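Protein argonaute (Aquifex aeolicus, PDB 1YVU) cleaves target RNA complementary to a short single-stranded DNA guide, acting as a DNA-guided RNA endonuclease that prefers magnesium. Local coordinates at residues L664-S668 with I702-L706; I451-V455 with Q476-K480; K487-I491 with N523-E527. One frame throughout, in Å; residues are numbered along the deposited sequence.

Interaction 1: L664-S668 with I702-L706; sequences LMNYS and IMYWL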
ATOM      1  N   LEU A 664      -6.083 -10.008 -15.482  1.00 16.18           N
ATOM      2  CA  LEU A 664      -5.655 -10.844 -16.599  1.00 18.12           C
ATOM      3  C   LEU A 664      -4.981 -10.058 -17.711  1.00 16.25           C
ATOM      4  O   LEU A 664      -4.454 -10.637 -18.661  1.00 19.82           O
ATOM      5  CB  LEU A 664      -6.849 -11.616 -17.171  1.00 17.88           C
ATOM      6  CG  LEU A 664      -7.859 -12.271 -16.229  1.00 18.92           C
ATOM      7  CD1 LEU A 664      -8.749 -13.132 -17.070  1.00 11.05           C
ATOM      8  CD2 LEU A 664      -7.207 -13.074 -15.109  1.00 12.02           C
HETATM    9  N   MSE A 665      -5.012  -8.739 -17.596  1.00 12.77           N
HETATM   10  CA  MSE A 665      -4.357  -7.898 -18.572  1.00 16.55           C
HETATM   11  C   MSE A 665      -2.937  -7.632 -18.167  1.00 17.28           C
HETATM   12  O   MSE A 665      -2.265  -6.787 -18.742  1.00 24.35           O
HETATM   13  CB  MSE A 665      -5.132  -6.604 -18.814  1.00 26.00           C
HETATM   14  CG  MSE A 665      -6.397  -6.826 -19.600  1.00 34.73           C
HETATM   15 SE   MSE A 665      -6.163  -8.180 -20.972  1.00 39.97          SE
HETATM   16  CE  MSE A 665      -5.772  -7.047 -22.401  1.00 34.03           C
ATOM     17  N   ASN A 666      -2.476  -8.389 -17.177  1.00 23.65           N
ATOM     18  CA  ASN A 666      -1.112  -8.293 -16.670  1.00 17.91           C
ATOM     19  C   ASN A 666      -0.235  -9.394 -17.245  1.00 19.67           C
ATOM     20  O   ASN A 666       0.942  -9.491 -16.922  1.00 19.52           O
ATOM     21  CB  ASN A 666      -1.129  -8.336 -15.161  1.00 22.89           C
ATOM     22  CG  ASN A 666      -1.618  -7.066 -14.578  1.00 17.58           C
ATOM     23  OD1 ASN A 666      -1.093  -6.001 -14.906  1.00 25.42           O
ATOM     24  ND2 ASN A 666      -2.642  -7.141 -13.721  1.00 26.40           N
ATOM     25  N   TYR A 667      -0.878 -10.244 -18.046  1.00 21.34           N
ATOM     26  CA  TYR A 667      -0.282 -11.344 -18.794  1.00 25.03           C
ATOM     27  C   TYR A 667       0.716 -12.196 -18.040  1.00 28.74           C
ATOM     28  O   TYR A 667       1.826 -12.449 -18.510  1.00 29.20           O
ATOM     29  CB  TYR A 667       0.355 -10.806 -20.085  1.00 19.14           C
ATOM     30  CG  TYR A 667      -0.576  -9.976 -20.915  1.00 11.87           C
ATOM     31  CD1 TYR A 667      -0.588  -8.577 -20.802  1.00 17.17           C
ATOM     32  CD2 TYR A 667      -1.448 -10.573 -21.817  1.00 11.69           C
ATOM     33  CE1 TYR A 667      -1.449  -7.783 -21.590  1.00 18.91           C
ATOM     34  CE2 TYR A 667      -2.327  -9.797 -22.612  1.00 16.11           C
ATOM     35  CZ  TYR A 667      -2.309  -8.404 -22.489  1.00 20.60           C
ATOM     36  OH  TYR A 667      -3.070  -7.622 -23.316  1.00 24.04           O
ATOM     37  N   SER A 668       0.330 -12.607 -16.844  1.00 32.30           N
ATOM     38  CA  SER A 668       1.177 -13.442 -16.017  1.00 33.51           C
ATOM     39  C   SER A 668       0.305 -14.623 -15.636  1.00 35.09           C
ATOM     40  O   SER A 668      -0.347 -14.631 -14.579  1.00 39.09           O
ATOM     41  CB  SER A 668       1.644 -12.644 -14.805  1.00 35.10           C
ATOM     42  OG  SER A 668       2.449 -13.433 -13.956  1.00 43.29           O
ATOM     43  N   ILE A 702       3.009   0.912 -24.684  1.00 26.85           N
ATOM     44  CA  ILE A 702       3.745  -0.315 -24.360  1.00 22.22           C
ATOM     45  C   ILE A 702       3.644  -0.582 -22.867  1.00 21.08           C
ATOM     46  O   ILE A 702       3.717   0.354 -22.062  1.00 21.14           O
ATOM     47  CB  ILE A 702       5.267  -0.125 -24.743  1.00 21.20           C
ATOM     48  CG1 ILE A 702       5.433   0.071 -26.242  1.00 21.64           C
ATOM     49  CG2 ILE A 702       6.100  -1.298 -24.377  1.00  9.08           C
ATOM     50  CD1 ILE A 702       6.477   1.127 -26.562  1.00 34.22           C
HETATM   51  N   MSE A 703       3.459  -1.844 -22.494  1.00 20.47           N
HETATM   52  CA  MSE A 703       3.425  -2.172 -21.075  1.00 20.74           C
HETATM   53  C   MSE A 703       4.861  -2.587 -20.689  1.00 20.48           C
HETATM   54  O   MSE A 703       5.128  -3.766 -20.393  1.00 28.14           O
HETATM   55  CB  MSE A 703       2.389  -3.263 -20.792  1.00 21.67           C
HETATM   56  CG  MSE A 703       0.946  -2.851 -21.072  1.00 35.25           C
HETATM   57 SE   MSE A 703      -0.485  -4.114 -20.526  1.00 58.10          SE
HETATM   58  CE  MSE A 703      -0.381  -3.939 -18.580  1.00 33.81           C
ATOM     59  N   TYR A 704       5.764  -1.598 -20.626  1.00 20.77           N
ATOM     60  CA  TYR A 704       7.192  -1.856 -20.353  1.00 20.42           C
ATOM     61  C   TYR A 704       7.622  -2.349 -18.954  1.00 28.29           C
ATOM     62  O   TYR A 704       8.773  -2.815 -18.764  1.00 31.02           O
ATOM     63  CB  TYR A 704       8.057  -0.647 -20.782  1.00 12.36           C
ATOM     64  CG  TYR A 704       7.916   0.561 -19.902  1.00 16.81           C
ATOM     65  CD1 TYR A 704       8.725   0.717 -18.758  1.00 12.01           C
ATOM     66  CD2 TYR A 704       6.930   1.534 -20.165  1.00 14.68           C
ATOM     67  CE1 TYR A 704       8.565   1.790 -17.897  1.00 15.47           C
ATOM     68  CE2 TYR A 704       6.759   2.638 -19.296  1.00 18.46           C
ATOM     69  CZ  TYR A 704       7.585   2.746 -18.164  1.00 18.42           C
ATOM     70  OH  TYR A 704       7.455   3.810 -17.312  1.00 27.06           O
ATOM     71  N   TRP A 705       6.710  -2.230 -17.992  1.00 18.74           N
ATOM     72  CA  TRP A 705       6.979  -2.606 -16.608  1.00 17.57           C
ATOM     73  C   TRP A 705       6.875  -4.100 -16.269  1.00 16.05           C
ATOM     74  O   TRP A 705       7.535  -4.601 -15.349  1.00  9.21           O
ATOM     75  CB  TRP A 705       6.073  -1.773 -15.706  1.00 16.69           C
ATOM     76  CG  TRP A 705       4.613  -1.700 -16.147  1.00 12.07           C
ATOM     77  CD1 TRP A 705       3.611  -2.560 -15.789  1.00 18.44           C
ATOM     78  CD2 TRP A 705       4.019  -0.759 -17.050  1.00 17.18           C
ATOM     79  NE1 TRP A 705       2.440  -2.219 -16.411  1.00 17.56           N
ATOM     80  CE2 TRP A 705       2.652  -1.116 -17.195  1.00 15.47           C
ATOM     81  CE3 TRP A 705       4.507   0.357 -17.763  1.00 21.70           C
ATOM     82  CZ2 TRP A 705       1.748  -0.406 -18.023  1.00 11.81           C
ATOM     83  CZ3 TRP A 705       3.595   1.088 -18.613  1.00 22.49           C
ATOM     84  CH2 TRP A 705       2.230   0.683 -18.732  1.00 15.74           C
ATOM     85  N   LEU A 706       6.117  -4.818 -17.089  1.00 16.74           N
ATOM     86  CA  LEU A 706       5.860  -6.238 -16.883  1.00 23.87           C
ATOM     87  C   LEU A 706       7.053  -7.181 -16.803  1.00 26.37           C
ATOM     88  O   LEU A 706       6.937  -8.298 -16.276  1.00 24.51           O
ATOM     89  CB  LEU A 706       4.839  -6.743 -17.909  1.00 13.31           C
ATOM     90  CG  LEU A 706       3.475  -6.064 -17.797  1.00 10.06           C
ATOM     91  CD1 LEU A 706       2.559  -6.605 -18.863  1.00 11.43           C
ATOM     92  CD2 LEU A 706       2.864  -6.268 -16.403  1.00  8.79           C
TER
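Two loop segments meet here entirely through packing, with no hydrogen bond between them. In 702-706 a type I turn from M703 to L706 directs both of these side chains at the other segment, while Y704 and W705, at the middle of the turn, take their rings to other neighbours. M703, modelled as selenomethionine, has an m, t, p conformation: the first two torsions carry SE out to the edge of the Y667 ring, 5.3 Å from its centroid and almost in the ring plane, and the third folds CE of M703 back to 3.4 Å from O of M665. A long, unbranched, polarisable side chain suits this bent path. L706 is m, t: CD1 and CD2 of L706 both lie 3.8 Å from O of N666, and CD1 of L706 also reaches CD1 of Y667 at 4.2 Å. Y667 itself sits at positive phi and psi, a left-handed conformation in which its CA-to-CB bond points toward 702-706; its ring presents carbon edge to both partners while OH bonds to O of Y486. OD1 of N666 comes 4.2 Å from CD2 of L706 and 4.3 Å from CE of M703, while its ND2 is held by O of T663. The result is an edge-on Met-aromatic contact that packs the C-terminal tail of the PIWI domain against the loop following helix 652-661 of its RNase H fold.

Interaction 2: I451-V455 with Q476-K480; sequences IPSQV and QVLAK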
ATOM      1  N   ILE A 451      12.971   0.874 -20.786  1.00 34.76           N
ATOM      2  CA  ILE A 451      13.228  -0.212 -21.721  1.00 23.50           C
ATOM      3  C   ILE A 451      12.709  -1.505 -21.093  1.00 13.52           C
ATOM      4  O   ILE A 451      13.160  -1.912 -20.018  1.00 13.12           O
ATOM      5  CB  ILE A 451      14.760  -0.398 -22.007  1.00 26.79           C
ATOM      6  CG1 ILE A 451      15.416   0.920 -22.420  1.00 30.82           C
ATOM      7  CG2 ILE A 451      14.968  -1.347 -23.168  1.00 25.41           C
ATOM      8  CD1 ILE A 451      16.841   0.982 -21.991  1.00 27.32           C
ATOM      9  N   PRO A 452      11.729  -2.167 -21.750  1.00  9.70           N
ATOM     10  CA  PRO A 452      11.145  -3.426 -21.291  1.00 12.53           C
ATOM     11  C   PRO A 452      12.279  -4.404 -20.972  1.00 14.50           C
ATOM     12  O   PRO A 452      13.308  -4.412 -21.674  1.00 15.87           O
ATOM     13  CB  PRO A 452      10.394  -3.904 -22.526  1.00  7.50           C
ATOM     14  CG  PRO A 452       9.970  -2.712 -23.143  1.00  7.70           C
ATOM     15  CD  PRO A 452      11.083  -1.739 -23.003  1.00  8.96           C
ATOM     16  N   SER A 453      12.108  -5.206 -19.929  1.00 15.13           N
ATOM     17  CA  SER A 453      13.155  -6.142 -19.543  1.00 15.27           C
ATOM     18  C   SER A 453      12.656  -7.488 -19.134  1.00 16.27           C
ATOM     19  O   SER A 453      11.715  -7.570 -18.354  1.00 22.94           O
ATOM     20  CB  SER A 453      13.983  -5.564 -18.399  1.00 17.56           C
ATOM     21  OG  SER A 453      13.152  -4.917 -17.440  1.00 19.52           O
ATOM     22  N   GLN A 454      13.317  -8.534 -19.630  1.00 17.31           N
ATOM     23  CA  GLN A 454      12.981  -9.918 -19.289  1.00 16.14           C
ATOM     24  C   GLN A 454      14.192 -10.536 -18.603  1.00  7.89           C
ATOM     25  O   GLN A 454      15.159 -10.872 -19.261  1.00 10.55           O
ATOM     26  CB  GLN A 454      12.592 -10.730 -20.535  1.00 17.66           C
ATOM     27  CG  GLN A 454      12.041 -12.138 -20.232  1.00 27.41           C
ATOM     28  CD  GLN A 454      10.628 -12.127 -19.655  1.00 32.53           C
ATOM     29  OE1 GLN A 454       9.682 -11.769 -20.351  1.00 38.70           O
ATOM     30  NE2 GLN A 454      10.484 -12.516 -18.385  1.00 25.40           N
ATOM     31  N   VAL A 455      14.100 -10.691 -17.281  1.00  6.58           N
ATOM     32  CA  VAL A 455      15.167 -11.224 -16.433  1.00 12.29           C
ATOM     33  C   VAL A 455      15.025 -12.736 -16.199  1.00 13.55           C
ATOM     34  O   VAL A 455      14.370 -13.182 -15.258  1.00 24.37           O
ATOM     35  CB  VAL A 455      15.201 -10.436 -15.065  1.00 11.07           C
ATOM     36  CG1 VAL A 455      16.221 -11.036 -14.116  1.00  9.54           C
ATOM     37  CG2 VAL A 455      15.478  -8.893 -15.296  1.00  7.09           C
ATOM     38  N   GLN A 476       5.065 -13.116 -21.733  1.00  6.79           N
ATOM     39  CA  GLN A 476       5.564 -11.876 -21.136  1.00  9.20           C
ATOM     40  C   GLN A 476       6.329 -10.939 -22.062  1.00 11.67           C
ATOM     41  O   GLN A 476       6.187  -9.727 -21.945  1.00 10.32           O
ATOM     42  CB  GLN A 476       6.414 -12.173 -19.935  1.00  4.41           C
ATOM     43  CG  GLN A 476       5.669 -12.434 -18.703  1.00  8.90           C
ATOM     44  CD  GLN A 476       6.626 -12.513 -17.553  1.00 22.94           C
ATOM     45  OE1 GLN A 476       7.223 -13.566 -17.295  1.00 25.50           O
ATOM     46  NE2 GLN A 476       6.835 -11.379 -16.881  1.00 18.88           N
ATOM     47  N   VAL A 477       7.169 -11.492 -22.942  1.00  9.98           N
ATOM     48  CA  VAL A 477       7.940 -10.717 -23.929  1.00 12.94           C
ATOM     49  C   VAL A 477       6.981 -10.079 -24.942  1.00 16.12           C
ATOM     50  O   VAL A 477       7.241  -8.988 -25.442  1.00 13.31           O
ATOM     51  CB  VAL A 477       8.972 -11.631 -24.647  1.00 10.61           C
ATOM     52  CG1 VAL A 477       9.384 -11.081 -26.018  1.00  9.96           C
ATOM     53  CG2 VAL A 477      10.191 -11.789 -23.760  1.00 12.87           C
ATOM     54  N   LEU A 478       5.883 -10.781 -25.232  1.00 11.70           N
ATOM     55  CA  LEU A 478       4.869 -10.308 -26.156  1.00 15.55           C
ATOM     56  C   LEU A 478       4.140  -9.079 -25.609  1.00 19.45           C
ATOM     57  O   LEU A 478       4.018  -8.054 -26.292  1.00 15.77           O
ATOM     58  CB  LEU A 478       3.881 -11.421 -26.444  1.00  8.96           C
ATOM     59  CG  LEU A 478       4.425 -12.555 -27.301  1.00 14.09           C
ATOM     60  CD1 LEU A 478       3.400 -13.652 -27.330  1.00 14.76           C
ATOM     61  CD2 LEU A 478       4.763 -12.067 -28.699  1.00  9.53           C
ATOM     62  N   ALA A 479       3.782  -9.155 -24.333  1.00 18.51           N
ATOM     63  CA  ALA A 479       3.089  -8.084 -23.643  1.00 19.66           C
ATOM     64  C   ALA A 479       3.943  -6.822 -23.559  1.00 21.99           C
ATOM     65  O   ALA A 479       3.468  -5.724 -23.890  1.00 27.97           O
ATOM     66  CB  ALA A 479       2.718  -8.555 -22.252  1.00 27.16           C
ATOM     67  N   LYS A 480       5.204  -7.001 -23.156  1.00 21.69           N
ATOM     68  CA  LYS A 480       6.190  -5.900 -23.009  1.00 27.78           C
ATOM     69  C   LYS A 480       6.514  -5.140 -24.301  1.00 31.93           C
ATOM     70  O   LYS A 480       7.076  -4.060 -24.241  1.00 34.54           O
ATOM     71  CB  LYS A 480       7.546  -6.419 -22.515  1.00 28.74           C
ATOM     72  CG  LYS A 480       7.659  -6.841 -21.103  1.00 23.94           C
ATOM     73  CD  LYS A 480       8.745  -7.887 -21.079  1.00 22.34           C
ATOM     74  CE  LYS A 480       9.127  -8.262 -19.675  1.00 25.82           C
ATOM     75  NZ  LYS A 480       8.155  -9.013 -18.882  1.00 26.79           N
TER
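Q454 and K480 account for most of the surface buried here, and P452 adds the next largest share. Q454 lies on the strand; its side chain, t at chi1 and p at chi2, reaches across to helix 466-480, where OE1 of Q454 comes 3.3 Å from CB of Q476 and 3.4 Å from CG2 of V477. The same OE1 accepts a weak hydrogen bond, 3.5 Å long, from NZ of K480. Glutamine is long enough to span this gap and still end in a neutral acceptor that a lysine can approach. K480 runs the other way, its chain nearly extended until chi4 turns NZ toward Q454, and its CE passes 3.0 Å from O of S453, an oxygen that also receives a hydrogen bond from K443. Strand 454-457 lies at the edge of a parallel sheet whose other three strands belong to the Mid domain, so the helix is packed just where Mid and PIWI join. Y439, K443, Q454 and K480 have the order and kinds of side chain of the Y-K-Q-K set that grips the guide 5' phosphate in related Argonaute and Piwi proteins; a similar role here is probable, although no nucleic acid is bound. P452, just ahead of the strand, packs against the backbone and CB of K480: CB of P452 lies 3.8 Å from CB of K480, and CG of P452 sits 3.4 Å from O of K480. The closed ring of proline offers K480 a compact, rigid apolar surface.

Interaction 3: K487-I491 with N523-E527; sequences KLKEI and NSKGE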
ATOM      1  N   LYS A 487      -6.391 -10.678 -25.645  1.00 25.66           N
ATOM      2  CA  LYS A 487      -7.131  -9.570 -25.033  1.00 24.14           C
ATOM      3  C   LYS A 487      -8.465 -10.161 -24.677  1.00 24.37           C
ATOM      4  O   LYS A 487      -8.865 -11.163 -25.265  1.00 28.04           O
ATOM      5  CB  LYS A 487      -7.301  -8.349 -25.954  1.00 26.72           C
ATOM      6  CG  LYS A 487      -8.192  -8.529 -27.179  1.00 32.00           C
ATOM      7  CD  LYS A 487      -8.226  -7.268 -28.021  1.00 29.88           C
ATOM      8  CE  LYS A 487      -9.188  -7.427 -29.177  1.00 35.27           C
ATOM      9  NZ  LYS A 487      -9.403  -6.124 -29.849  1.00 43.15           N
ATOM     10  N   LEU A 488      -9.139  -9.545 -23.711  1.00 27.22           N
ATOM     11  CA  LEU A 488     -10.445  -9.983 -23.237  1.00 28.11           C
ATOM     12  C   LEU A 488     -11.489  -9.874 -24.345  1.00 35.46           C
ATOM     13  O   LEU A 488     -11.363  -9.034 -25.242  1.00 35.55           O
ATOM     14  CB  LEU A 488     -10.866  -9.158 -22.014  1.00 22.81           C
ATOM     15  CG  LEU A 488     -10.058  -9.337 -20.735  1.00 20.99           C
ATOM     16  CD1 LEU A 488     -10.035  -8.054 -19.950  1.00 15.68           C
ATOM     17  CD2 LEU A 488     -10.622 -10.489 -19.899  1.00 22.36           C
ATOM     18  N   LYS A 489     -12.452 -10.790 -24.315  1.00 37.70           N
ATOM     19  CA  LYS A 489     -13.526 -10.852 -25.292  1.00 33.23           C
ATOM     20  C   LYS A 489     -14.653  -9.922 -24.891  1.00 36.74           C
ATOM     21  O   LYS A 489     -15.231  -9.257 -25.731  1.00 37.40           O
ATOM     22  CB  LYS A 489     -14.046 -12.283 -25.356  1.00 41.97           C
ATOM     23  CG  LYS A 489     -15.303 -12.503 -26.184  1.00 43.48           C
ATOM     24  CD  LYS A 489     -15.875 -13.836 -25.829  1.00 41.47           C
ATOM     25  CE  LYS A 489     -17.133 -14.101 -26.564  1.00 44.57           C
ATOM     26  NZ  LYS A 489     -17.026 -15.438 -27.229  1.00 51.51           N
ATOM     27  N   GLU A 490     -14.983  -9.919 -23.608  1.00 36.62           N
ATOM     28  CA  GLU A 490     -16.060  -9.093 -23.106  1.00 38.62           C
ATOM     29  C   GLU A 490     -15.694  -8.702 -21.685  1.00 40.42           C
ATOM     30  O   GLU A 490     -15.017  -9.480 -21.013  1.00 48.03           O
ATOM     31  CB  GLU A 490     -17.351  -9.942 -23.106  1.00 37.45           C
ATOM     32  CG  GLU A 490     -18.673  -9.192 -22.840  1.00 50.78           C
ATOM     33  CD  GLU A 490     -18.970  -8.073 -23.860  1.00 62.82           C
ATOM     34  OE1 GLU A 490     -18.959  -8.351 -25.088  1.00 62.85           O
ATOM     35  OE2 GLU A 490     -19.204  -6.913 -23.436  1.00 61.36           O
ATOM     36  N   ILE A 491     -15.942  -7.446 -21.302  1.00 37.16           N
ATOM     37  CA  ILE A 491     -15.744  -7.012 -19.914  1.00 30.44           C
ATOM     38  C   ILE A 491     -17.160  -6.632 -19.564  1.00 34.91           C
ATOM     39  O   ILE A 491     -17.805  -5.906 -20.335  1.00 34.65           O
ATOM     40  CB  ILE A 491     -14.864  -5.760 -19.743  1.00 31.06           C
ATOM     41  CG1 ILE A 491     -13.392  -6.129 -19.883  1.00 26.25           C
ATOM     42  CG2 ILE A 491     -15.064  -5.126 -18.350  1.00 27.13           C
ATOM     43  CD1 ILE A 491     -12.441  -4.936 -19.880  1.00 18.74           C
ATOM     44  N   ASN A 523      -8.974  -0.001 -22.861  1.00 32.57           N
ATOM     45  CA  ASN A 523     -10.093  -0.338 -23.782  1.00 32.50           C
ATOM     46  C   ASN A 523     -11.158  -1.130 -23.040  1.00 29.66           C
ATOM     47  O   ASN A 523     -10.888  -1.667 -21.976  1.00 28.49           O
ATOM     48  CB  ASN A 523      -9.556  -1.287 -24.874  1.00 33.52           C
ATOM     49  CG  ASN A 523     -10.011  -0.916 -26.264  1.00 45.71           C
ATOM     50  OD1 ASN A 523     -11.166  -0.548 -26.478  1.00 57.37           O
ATOM     51  ND2 ASN A 523      -9.106  -1.025 -27.232  1.00 49.35           N
ATOM     52  N   SER A 524     -12.327  -1.305 -23.665  1.00 35.32           N
ATOM     53  CA  SER A 524     -13.438  -2.100 -23.096  1.00 33.36           C
ATOM     54  C   SER A 524     -13.113  -3.586 -23.252  1.00 33.83           C
ATOM     55  O   SER A 524     -13.835  -4.456 -22.759  1.00 35.96           O
ATOM     56  CB  SER A 524     -14.742  -1.802 -23.827  1.00 28.55           C
ATOM     57  OG  SER A 524     -14.615  -2.116 -25.203  1.00 25.30           O
ATOM     58  N   LYS A 525     -12.057  -3.851 -24.025  1.00 37.11           N
ATOM     59  CA  LYS A 525     -11.557  -5.193 -24.281  1.00 38.21           C
ATOM     60  C   LYS A 525     -10.260  -5.424 -23.465  1.00 35.69           C
ATOM     61  O   LYS A 525      -9.574  -6.435 -23.608  1.00 39.34           O
ATOM     62  CB  LYS A 525     -11.343  -5.398 -25.790  1.00 36.18           C
ATOM     63  CG  LYS A 525     -12.595  -5.203 -26.645  1.00 33.42           C
ATOM     64  CD  LYS A 525     -13.716  -6.121 -26.170  1.00 45.10           C
ATOM     65  CE  LYS A 525     -15.115  -5.605 -26.514  1.00 47.40           C
ATOM     66  NZ  LYS A 525     -16.147  -6.334 -25.702  1.00 49.57           N
ATOM     67  N   GLY A 526      -9.938  -4.441 -22.625  1.00 36.63           N
ATOM     68  CA  GLY A 526      -8.781  -4.511 -21.756  1.00 28.54           C
ATOM     69  C   GLY A 526      -7.425  -4.103 -22.300  1.00 32.70           C
ATOM     70  O   GLY A 526      -6.473  -4.084 -21.516  1.00 28.53           O
ATOM     71  N   GLU A 527      -7.296  -3.808 -23.601  1.00 27.80           N
ATOM     72  CA  GLU A 527      -5.990  -3.448 -24.159  1.00 27.15           C
ATOM     73  C   GLU A 527      -5.526  -2.021 -23.882  1.00 30.27           C
ATOM     74  O   GLU A 527      -6.347  -1.125 -23.677  1.00 33.32           O
ATOM     75  CB  GLU A 527      -5.876  -3.836 -25.633  1.00 28.68           C
ATOM     76  CG  GLU A 527      -6.597  -2.971 -26.625  1.00 37.31           C
ATOM     77  CD  GLU A 527      -6.903  -3.708 -27.905  1.00 42.21           C
ATOM     78  OE1 GLU A 527      -5.961  -4.244 -28.532  1.00 45.65           O
ATOM     79  OE2 GLU A 527      -8.096  -3.769 -28.278  1.00 36.63           O
TER
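This is a mixed polar and apolar contact between a short edge strand and the tip of a beta hairpin in the PIWI domain. Strand 487-488 pairs with strand 322-323 of linker L2, through K487 and L323, while 523-527 links the neighbouring sheet strands 515-522 and 528-536. The hairpin turn is type I, N523 to G526, with a G1 bulge: N of G526 bonds to O of N523 at 3.0 Å, and N of N523 to O of E527 at 3.0 Å. G526 has a positive phi that calls for glycine, and a CB there would also clash with CD1 of L488; as it is, CD1 of L488 rests 4.2 Å from CA of G526. The extended m, t side chain of I491 brings its terminal methyl CD1 onto the turn, 3.2 Å from O of S524 and 3.7 Å from N of G526. One backbone link joins the segments, a weak hydrogen bond of 3.1 Å from N of L488 to O of K525. Around it lie the charges. NZ of K487 forms a salt bridge with OE2 of E527 at 3.1 Å, and K525 extends along 487-491 so that its NZ donates to O of K489 at 3.1 Å and pairs with OE1 of E490 at 3.5 Å. Leucine, isoleucine and glycine thus fill the inner part, whereas K487 with E527 and K525 with E490 bridge at the more exposed margin; the tip is joined by two salt bridges, a lysine-to-carbonyl hydrogen bond and apolar packing, with one weak backbone hydrogen bond.

Overall arrangement
Interaction 1 lies between the other two, its centre about 8 Å from that of interaction 2 and about 14 Å from that of interaction 3; the latter pair, with centres about 21 Å apart, do not touch. Towards interaction 2, O of L706 is 3.0 Å from NZ of K480, a probable hydrogen bond that brings the C-terminus to the probable guide-phosphate pocket. Towards interaction 3, CE of M665 packs 3.2 Å from O of G526, and CG of M665 lies 3.9 Å from CD1 of L488. The side chain of N666 is about 11 Å from that of D571, a catalytic residue by similarity; interactions 2 and 3 lie away from the D502 and D683 calcium site.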